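PDB 5GNE: leucine aminopeptidase from Legionella pneumophila, which probably removes amino acids from the N-terminal ends of peptides, acting as a zinc-dependent aminopeptidase of the M28 family. Local coordinates for residues D146-D151 / M215-F220; Q139-Q144 / F232-A237; H103-Q108 / S222-N227. One frame throughout, in Å; residues are numbered along the deposited sequence.

Contact 1. Residues D146-D151 / M215-F220; sequences DTLAQD and MARVVF
Arg217, whose aliphatic part packs on Leu148, carries its charge well away from that neighbour. Its NH2 is gripped twice outside the two segments, by a salt bridge to Glu214 OE2 one turn back on the same helix and by a weak hydrogen bond to Gln108 O. The chain leaves with CG anti to the backbone N (chi1 -178°) and then bends at chi3, which leaves CB and CG beside Leu148 while the guanidinium turns away from Leu148. Each methyl of Leu148 finds a different carbon: CD1 lies 3.9 Å from Arg217 CB, and CD2 lies 3.8 Å from Arg217 CG. The two side chains run obliquely across one another.

The rest of the interface belongs to Phe220, whose ring makes carbon contacts with Leu148 and Ala149. Its ring lies against the main chain of the other helix as well as against side chains. Ala149 CA sits over one face in a CH-pi contact, 4.1 Å from the Phe220 ring centroid and 25° off the normal, displaced toward the rim. Ala149 CB reaches 3.7 Å from Phe220 CZ, and on the neighbouring side of the ring Leu148 CB comes within 3.8 Å of Phe220 CD2. With only a methyl at Ala149, the ring lies close to the main chain. Phe145, Val157 and Ile177 also touch this ring, so it is buried, whereas Leu148 and Arg217 are partly exposed.

The two helix segments run nearly parallel, 12° apart with axes 10.1 Å from each other. Val219 and Phe220 rest on Ile177 of strand 170-177, and Ala149 on Val157 of strand 157-164. This is the side-by-side packing of helices 132-151 and 202-221 on one face of the mixed sheet, as expected of the alpha/beta/alpha sandwich of zinc exopeptidases.

Contact 2. Residues Q139-Q144 / F232-A237; sequences QWFKQQ and FIAYAA
Phe141 lays its ring almost squarely on the methyl group of Ala234. Ala234 CB stands 3.6 Å from the centroid of the Phe141 ring and only 8° off its normal, a CH-pi contact over the centre of the face in which all six ring carbons share. CG of Phe141 is anti to its own nitrogen (chi1 177°), which carries the ring from the helix to the strand.

Around this spot the packing slackens quickly. Phe232 O lies at the ring edge, 4.4 Å from Phe141 CE1, and is already hydrogen-bonded by Thr175 OG1; Ile233 C approaches obliquely, 4.3 Å from Phe141 CZ. Gln139 and Gln143 belong to the exposed side of the helix and do not meet the strand. Ile233 points to the other face of the sheet, touching Val248 and Phe252 of helix 243-254.

Val173 and Leu213 close in further on Phe141. Although the side chain of Ala234 is about 7 Å from that of the zinc ligand His191, it is about 12 Å from a bound zinc ion. With the close contact made by a methyl on a ring face, and with no polar pairing between the two segments, helix and strand are held here by dispersion and burial.

Contact 3. Residues H103-Q108 / S222-N227; sequences HSLFEQ and SNFELN
Leu105 reaches Phe224 with the outer part of its side chain. CB is still a stem, 5.1 Å from Phe224 CZ. CG turns toward the loop, anti to the carbonyl carbon of Leu105 (chi1 -63°), and comes to 3.6 Å from Phe224 CZ. At the tip the branches divide the work. CD1 stays with the ring, 3.7 Å from Phe224 CZ, while CD2 straddles two residues: it touches the CZ and CE2 corner of Phe224 and also lies 3.9 Å from Ser222 CB. The leucine and the phenylalanine arrive from opposite directions, and the leucine meets the ring obliquely at its far end.

Segment 222-227 belongs to the connection that leaves helix 202-221 and leads into strand 230-235. That strand lies parallel to and next to strand 185-191, so the loop is the return half of a beta-alpha-beta crossover in the mixed sheet, and Leu105 reaches it from helix 99-106. Val370 of helix 355-373 touches both Leu105 and Phe224, and Val218 also packs on Leu105.

Phe224 has CG between its backbone N and carbonyl carbon (chi1 56°), and this folds the ring back over the turn. Ser222 OG sits 3.4 Å above the plane of the Phe224 ring, over its centre. The same hydroxyl donates a hydrogen bond of 2.7 Å from Ser222 OG to Phe224 O, lying in the carbonyl plane on a lone pair with an angle of 125° at the oxygen. The serine thus ties residues 222-224 together against one face of the ring. Farther along the fit is looser: the amide of Gln108 extends toward the start of the loop, where its OE1 stops 3.9 Å from Ser222 N.

In the fold
From the N terminus, residues 103-108 come first and open the loop that contact 3 will close. Helix 132-151 follows, supplying the first segment of contact 2 and then that of contact 1. The chain passes through three strands before helix 202-221 closes contact 1; the next loop closes contact 3, and strand 230-235 closes contact 2. Contact 1 is therefore nested within both others, whereas contacts 2 and 3 cross. In space contact 1 sits between them: Met215 and Ala216 touch Phe232, and Val218 touches Leu105 and Gln108. Together they tie helix 99-106, two neighbouring helices and the mixed sheet into one layered body.

Contact 1. Residues D146-D151 / M215-F220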
# COMPACT_ATOMS: atom_id res chain seq x y z
N ASP A 146 14.99 -10.31 -6.38
CA ASP A 146 15.97 -10.79 -7.35
C ASP A 146 16.59 -12.12 -6.92
O ASP A 146 16.69 -13.07 -7.72
CB ASP A 146 17.08 -9.75 -7.56
CG ASP A 146 16.55 -8.42 -8.04
OD1 ASP A 146 15.47 -8.40 -8.66
OD2 ASP A 146 17.23 -7.40 -7.79
N THR A 147 17.00 -12.18 -5.65
CA THR A 147 17.59 -13.39 -5.10
C THR A 147 16.62 -14.56 -5.22
O THR A 147 16.99 -15.63 -5.71
CB THR A 147 17.99 -13.20 -3.62
OG1 THR A 147 19.09 -12.28 -3.53
CG2 THR A 147 18.41 -14.55 -3.02
N LEU A 148 15.39 -14.36 -4.75
CA LEU A 148 14.37 -15.40 -4.82
C LEU A 148 14.16 -15.92 -6.24
O LEU A 148 14.10 -17.13 -6.48
CB LEU A 148 13.03 -14.86 -4.30
CG LEU A 148 12.80 -14.88 -2.79
CD1 LEU A 148 11.46 -14.23 -2.46
CD2 LEU A 148 12.86 -16.30 -2.27
N ALA A 149 14.11 -15.00 -7.20
CA ALA A 149 13.92 -15.38 -8.60
C ALA A 149 15.13 -16.14 -9.14
O ALA A 149 14.98 -17.02 -9.98
CB ALA A 149 13.64 -14.16 -9.46
N GLN A 150 16.32 -15.83 -8.63
CA GLN A 150 17.53 -16.55 -9.05
C GLN A 150 17.57 -17.91 -8.38
O GLN A 150 17.88 -18.90 -9.03
CB GLN A 150 18.80 -15.77 -8.70
CG GLN A 150 19.00 -14.43 -9.43
CD GLN A 150 20.33 -13.77 -9.10
OE1 GLN A 150 21.39 -14.40 -9.21
NE2 GLN A 150 20.29 -12.50 -8.70
N ASP A 151 17.20 -17.96 -7.11
CA ASP A 151 17.16 -19.21 -6.36
C ASP A 151 16.17 -20.25 -6.89
O ASP A 151 16.41 -21.44 -6.79
CB ASP A 151 16.81 -18.92 -4.89
CG ASP A 151 17.96 -18.29 -4.13
OD1 ASP A 151 19.01 -18.03 -4.76
OD2 ASP A 151 17.79 -18.04 -2.92
N MET A 215 4.26 -14.06 0.14
CA MET A 215 3.40 -14.39 -1.00
C MET A 215 4.23 -14.64 -2.26
O MET A 215 4.08 -15.67 -2.93
CB MET A 215 2.41 -13.27 -1.24
CG MET A 215 1.25 -13.31 -0.25
SD MET A 215 0.41 -11.72 -0.33
CE MET A 215 -0.18 -11.80 -2.01
N ALA A 216 5.18 -13.73 -2.51
CA ALA A 216 6.09 -13.87 -3.65
C ALA A 216 6.90 -15.16 -3.56
O ALA A 216 7.09 -15.85 -4.55
CB ALA A 216 7.04 -12.67 -3.76
N ARG A 217 7.36 -15.48 -2.37
CA ARG A 217 8.21 -16.64 -2.23
C ARG A 217 7.42 -17.94 -2.38
O ARG A 217 7.88 -18.88 -3.04
CB ARG A 217 8.87 -16.63 -0.86
CG ARG A 217 9.84 -17.79 -0.62
CD ARG A 217 10.20 -17.92 0.86
NE ARG A 217 9.10 -18.54 1.59
CZ ARG A 217 8.76 -19.82 1.48
NH1 ARG A 217 9.46 -20.62 0.68
NH2 ARG A 217 7.73 -20.31 2.16
N VAL A 218 6.24 -17.99 -1.80
CA VAL A 218 5.33 -19.11 -2.05
C VAL A 218 5.04 -19.31 -3.54
O VAL A 218 5.18 -20.41 -4.06
CB VAL A 218 4.03 -18.94 -1.27
CG1 VAL A 218 3.01 -19.97 -1.72
CG2 VAL A 218 4.31 -19.07 0.22
N VAL A 219 4.71 -18.23 -4.23
CA VAL A 219 4.48 -18.28 -5.68
C VAL A 219 5.71 -18.82 -6.44
O VAL A 219 5.56 -19.64 -7.34
CB VAL A 219 4.11 -16.88 -6.23
CG1 VAL A 219 4.23 -16.86 -7.74
CG2 VAL A 219 2.70 -16.48 -5.80
N PHE A 220 6.92 -18.42 -6.06
CA PHE A 220 8.13 -18.94 -6.72
C PHE A 220 8.28 -20.45 -6.51
O PHE A 220 8.73 -21.17 -7.41
CB PHE A 220 9.41 -18.24 -6.24
CG PHE A 220 9.68 -16.90 -6.88
CD1 PHE A 220 9.84 -16.79 -8.24
CD2 PHE A 220 9.84 -15.76 -6.12
CE1 PHE A 220 10.10 -15.56 -8.83
CE2 PHE A 220 10.10 -14.53 -6.70
CZ PHE A 220 10.24 -14.43 -8.05

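Contact 2. Residues Q139-Q144 / F232-A237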
# COMPACT_ATOMS: atom_id res chain seq x y z
N GLN A 139 16.31 -0.88 -1.37
CA GLN A 139 17.30 -1.71 -2.08
C GLN A 139 17.26 -3.14 -1.61
O GLN A 139 17.35 -4.07 -2.40
CB GLN A 139 18.71 -1.14 -1.93
CG GLN A 139 18.83 0.22 -2.56
CD GLN A 139 20.13 0.90 -2.24
OE1 GLN A 139 20.65 0.79 -1.13
NE2 GLN A 139 20.66 1.62 -3.22
N TRP A 140 17.15 -3.31 -0.30
CA TRP A 140 16.99 -4.63 0.30
C TRP A 140 15.83 -5.41 -0.33
O TRP A 140 15.99 -6.56 -0.76
CB TRP A 140 16.80 -4.48 1.81
CG TRP A 140 16.75 -5.78 2.52
CD1 TRP A 140 17.81 -6.54 2.90
CD2 TRP A 140 15.57 -6.47 2.96
NE1 TRP A 140 17.38 -7.67 3.54
CE2 TRP A 140 16.01 -7.66 3.59
CE3 TRP A 140 14.20 -6.20 2.88
CZ2 TRP A 140 15.12 -8.58 4.14
CZ3 TRP A 140 13.31 -7.13 3.42
CH2 TRP A 140 13.78 -8.30 4.04
N PHE A 141 14.67 -4.78 -0.38
CA PHE A 141 13.48 -5.42 -0.91
C PHE A 141 13.70 -5.92 -2.32
O PHE A 141 13.38 -7.07 -2.63
CB PHE A 141 12.31 -4.42 -0.88
CG PHE A 141 11.03 -4.96 -1.46
CD1 PHE A 141 10.76 -4.81 -2.82
CD2 PHE A 141 10.10 -5.58 -0.65
CE1 PHE A 141 9.59 -5.29 -3.36
CE2 PHE A 141 8.91 -6.06 -1.16
CZ PHE A 141 8.65 -5.92 -2.54
N LYS A 142 14.30 -5.07 -3.16
CA LYS A 142 14.53 -5.40 -4.56
C LYS A 142 15.40 -6.65 -4.64
O LYS A 142 15.13 -7.58 -5.40
CB LYS A 142 15.20 -4.24 -5.31
CG LYS A 142 15.16 -4.43 -6.83
CD LYS A 142 16.11 -3.51 -7.59
CE LYS A 142 16.02 -3.77 -9.09
NZ LYS A 142 16.75 -5.02 -9.49
N GLN A 143 16.45 -6.64 -3.85
CA GLN A 143 17.40 -7.73 -3.85
C GLN A 143 16.78 -9.02 -3.30
O GLN A 143 17.12 -10.11 -3.77
CB GLN A 143 18.64 -7.31 -3.07
CG GLN A 143 19.45 -8.42 -2.50
CD GLN A 143 20.47 -7.89 -1.54
OE1 GLN A 143 21.39 -7.18 -1.93
NE2 GLN A 143 20.29 -8.19 -0.25
N GLN A 144 15.88 -8.90 -2.32
CA GLN A 144 15.15 -10.09 -1.83
C GLN A 144 14.34 -10.73 -2.95
O GLN A 144 14.22 -11.95 -3.03
CB GLN A 144 14.20 -9.74 -0.68
CG GLN A 144 14.86 -9.22 0.57
CD GLN A 144 15.79 -10.23 1.19
OE1 GLN A 144 17.00 -10.02 1.20
NE2 GLN A 144 15.24 -11.32 1.72
N PHE A 232 4.51 -7.39 -7.36
CA PHE A 232 4.67 -7.13 -5.95
C PHE A 232 5.40 -5.81 -5.83
O PHE A 232 6.45 -5.63 -6.45
CB PHE A 232 5.41 -8.25 -5.25
CG PHE A 232 4.72 -9.59 -5.35
CD1 PHE A 232 4.95 -10.42 -6.45
CD2 PHE A 232 3.86 -10.02 -4.35
CE1 PHE A 232 4.32 -11.64 -6.55
CE2 PHE A 232 3.23 -11.23 -4.45
CZ PHE A 232 3.46 -12.05 -5.54
N ILE A 233 4.82 -4.88 -5.08
CA ILE A 233 5.32 -3.53 -5.00
C ILE A 233 5.61 -3.04 -3.58
O ILE A 233 4.83 -3.24 -2.65
CB ILE A 233 4.35 -2.54 -5.68
CG1 ILE A 233 4.04 -3.00 -7.11
CG2 ILE A 233 4.96 -1.18 -5.75
CD1 ILE A 233 3.09 -2.15 -7.86
N ALA A 234 6.77 -2.42 -3.43
CA ALA A 234 7.13 -1.66 -2.24
C ALA A 234 7.10 -0.14 -2.49
O ALA A 234 8.00 0.41 -3.15
CB ALA A 234 8.51 -2.09 -1.75
N TYR A 235 6.05 0.53 -2.02
CA TYR A 235 5.91 1.97 -2.22
C TYR A 235 6.85 2.76 -1.33
O TYR A 235 6.93 2.54 -0.12
CB TYR A 235 4.47 2.43 -1.94
CG TYR A 235 3.41 1.66 -2.70
CD1 TYR A 235 3.32 1.76 -4.07
CD2 TYR A 235 2.51 0.82 -2.04
CE1 TYR A 235 2.36 1.06 -4.79
CE2 TYR A 235 1.54 0.12 -2.75
CZ TYR A 235 1.46 0.25 -4.12
OH TYR A 235 0.51 -0.45 -4.83
N ALA A 236 7.54 3.71 -1.94
CA ALA A 236 8.29 4.71 -1.18
C ALA A 236 7.32 5.75 -0.61
O ALA A 236 6.22 5.90 -1.10
CB ALA A 236 9.31 5.37 -2.06
N ALA A 237 7.75 6.46 0.42
CA ALA A 237 7.16 7.73 0.81
C ALA A 237 5.64 7.75 1.00
O ALA A 237 4.98 8.78 0.77
CB ALA A 237 7.54 8.78 -0.24

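Contact 3. Residues H103-Q108 / S222-N227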
# COMPACT_ATOMS: atom_id res chain seq x y z
N HIS A 103 -5.12 -24.55 -1.41
CA HIS A 103 -4.59 -25.30 -0.27
C HIS A 103 -3.14 -25.71 -0.44
O HIS A 103 -2.38 -25.65 0.51
CB HIS A 103 -5.48 -26.50 0.05
CG HIS A 103 -6.75 -26.12 0.76
ND1 HIS A 103 -7.85 -25.62 0.10
CD2 HIS A 103 -7.06 -26.11 2.08
CE1 HIS A 103 -8.80 -25.35 0.98
NE2 HIS A 103 -8.35 -25.64 2.18
N SER A 104 -2.73 -26.08 -1.65
CA SER A 104 -1.31 -26.38 -1.90
C SER A 104 -0.46 -25.20 -1.50
O SER A 104 0.58 -25.37 -0.88
CB SER A 104 -1.03 -26.76 -3.35
OG SER A 104 -1.70 -27.95 -3.68
N LEU A 105 -0.90 -24.00 -1.87
CA LEU A 105 -0.10 -22.81 -1.56
C LEU A 105 -0.10 -22.52 -0.07
O LEU A 105 0.94 -22.12 0.46
CB LEU A 105 -0.57 -21.59 -2.36
CG LEU A 105 -0.40 -21.79 -3.87
CD1 LEU A 105 -0.29 -20.46 -4.53
CD2 LEU A 105 0.87 -22.58 -4.19
N PHE A 106 -1.24 -22.68 0.60
CA PHE A 106 -1.30 -22.50 2.07
C PHE A 106 -0.25 -23.36 2.77
O PHE A 106 0.51 -22.87 3.60
CB PHE A 106 -2.68 -22.84 2.64
CG PHE A 106 -3.73 -21.78 2.37
CD1 PHE A 106 -3.49 -20.76 1.44
CD2 PHE A 106 -4.95 -21.79 3.06
CE1 PHE A 106 -4.44 -19.78 1.19
CE2 PHE A 106 -5.92 -20.81 2.82
CZ PHE A 106 -5.66 -19.80 1.88
N GLU A 107 -0.18 -24.63 2.40
CA GLU A 107 0.74 -25.59 3.02
C GLU A 107 2.22 -25.21 2.86
O GLU A 107 3.08 -25.77 3.52
CB GLU A 107 0.51 -27.00 2.47
CG GLU A 107 -0.81 -27.61 2.91
CD GLU A 107 -1.16 -28.88 2.14
OE1 GLU A 107 -0.37 -29.85 2.21
OE2 GLU A 107 -2.23 -28.91 1.49
N GLN A 108 2.50 -24.25 1.98
CA GLN A 108 3.87 -23.80 1.81
C GLN A 108 4.18 -22.50 2.55
O GLN A 108 5.30 -22.02 2.51
CB GLN A 108 4.18 -23.63 0.33
CG GLN A 108 3.96 -24.90 -0.43
CD GLN A 108 4.92 -25.03 -1.59
OE1 GLN A 108 4.66 -24.51 -2.68
NE2 GLN A 108 6.05 -25.71 -1.36
N SER A 222 5.80 -22.49 -5.87
CA SER A 222 4.62 -23.18 -6.43
C SER A 222 4.92 -24.16 -7.59
O SER A 222 5.91 -24.01 -8.30
CB SER A 222 3.60 -22.13 -6.91
OG SER A 222 2.59 -22.67 -7.77
N ASN A 223 4.06 -25.16 -7.74
CA ASN A 223 4.20 -26.17 -8.80
C ASN A 223 3.41 -25.80 -10.05
O ASN A 223 3.53 -26.44 -11.09
CB ASN A 223 3.76 -27.55 -8.30
CG ASN A 223 4.91 -28.34 -7.69
OD1 ASN A 223 4.95 -28.57 -6.48
ND2 ASN A 223 5.85 -28.76 -8.53
N PHE A 224 2.55 -24.79 -9.93
CA PHE A 224 1.80 -24.28 -11.07
C PHE A 224 2.16 -22.82 -11.32
O PHE A 224 2.61 -22.09 -10.44
CB PHE A 224 0.29 -24.46 -10.88
CG PHE A 224 -0.25 -23.83 -9.61
CD1 PHE A 224 -0.63 -22.49 -9.59
CD2 PHE A 224 -0.36 -24.58 -8.45
CE1 PHE A 224 -1.10 -21.92 -8.44
CE2 PHE A 224 -0.84 -24.01 -7.29
CZ PHE A 224 -1.22 -22.68 -7.29
N GLU A 225 2.03 -22.42 -12.57
CA GLU A 225 2.26 -21.05 -12.97
C GLU A 225 0.93 -20.31 -12.94
O GLU A 225 -0.12 -20.93 -12.81
CB GLU A 225 2.90 -20.99 -14.34
CG GLU A 225 4.36 -21.41 -14.31
CD GLU A 225 5.18 -20.68 -15.33
OE1 GLU A 225 4.58 -19.99 -16.17
OE2 GLU A 225 6.42 -20.77 -15.29
N LEU A 226 0.97 -18.99 -12.99
CA LEU A 226 -0.28 -18.23 -13.08
C LEU A 226 -0.49 -17.87 -14.53
O LEU A 226 0.45 -17.88 -15.31
CB LEU A 226 -0.18 -16.99 -12.21
CG LEU A 226 -0.32 -17.48 -10.76
CD1 LEU A 226 0.15 -16.41 -9.84
CD2 LEU A 226 -1.75 -17.89 -10.42
N ASN A 227 -1.72 -17.53 -14.91
CA ASN A 227 -1.97 -17.11 -16.27
C ASN A 227 -1.93 -15.59 -16.48
O ASN A 227 -2.25 -15.11 -17.56
CB ASN A 227 -3.33 -17.64 -16.73
CG ASN A 227 -3.38 -19.15 -16.79
OD1 ASN A 227 -2.38 -19.82 -17.06
ND2 ASN A 227 -4.56 -19.71 -16.56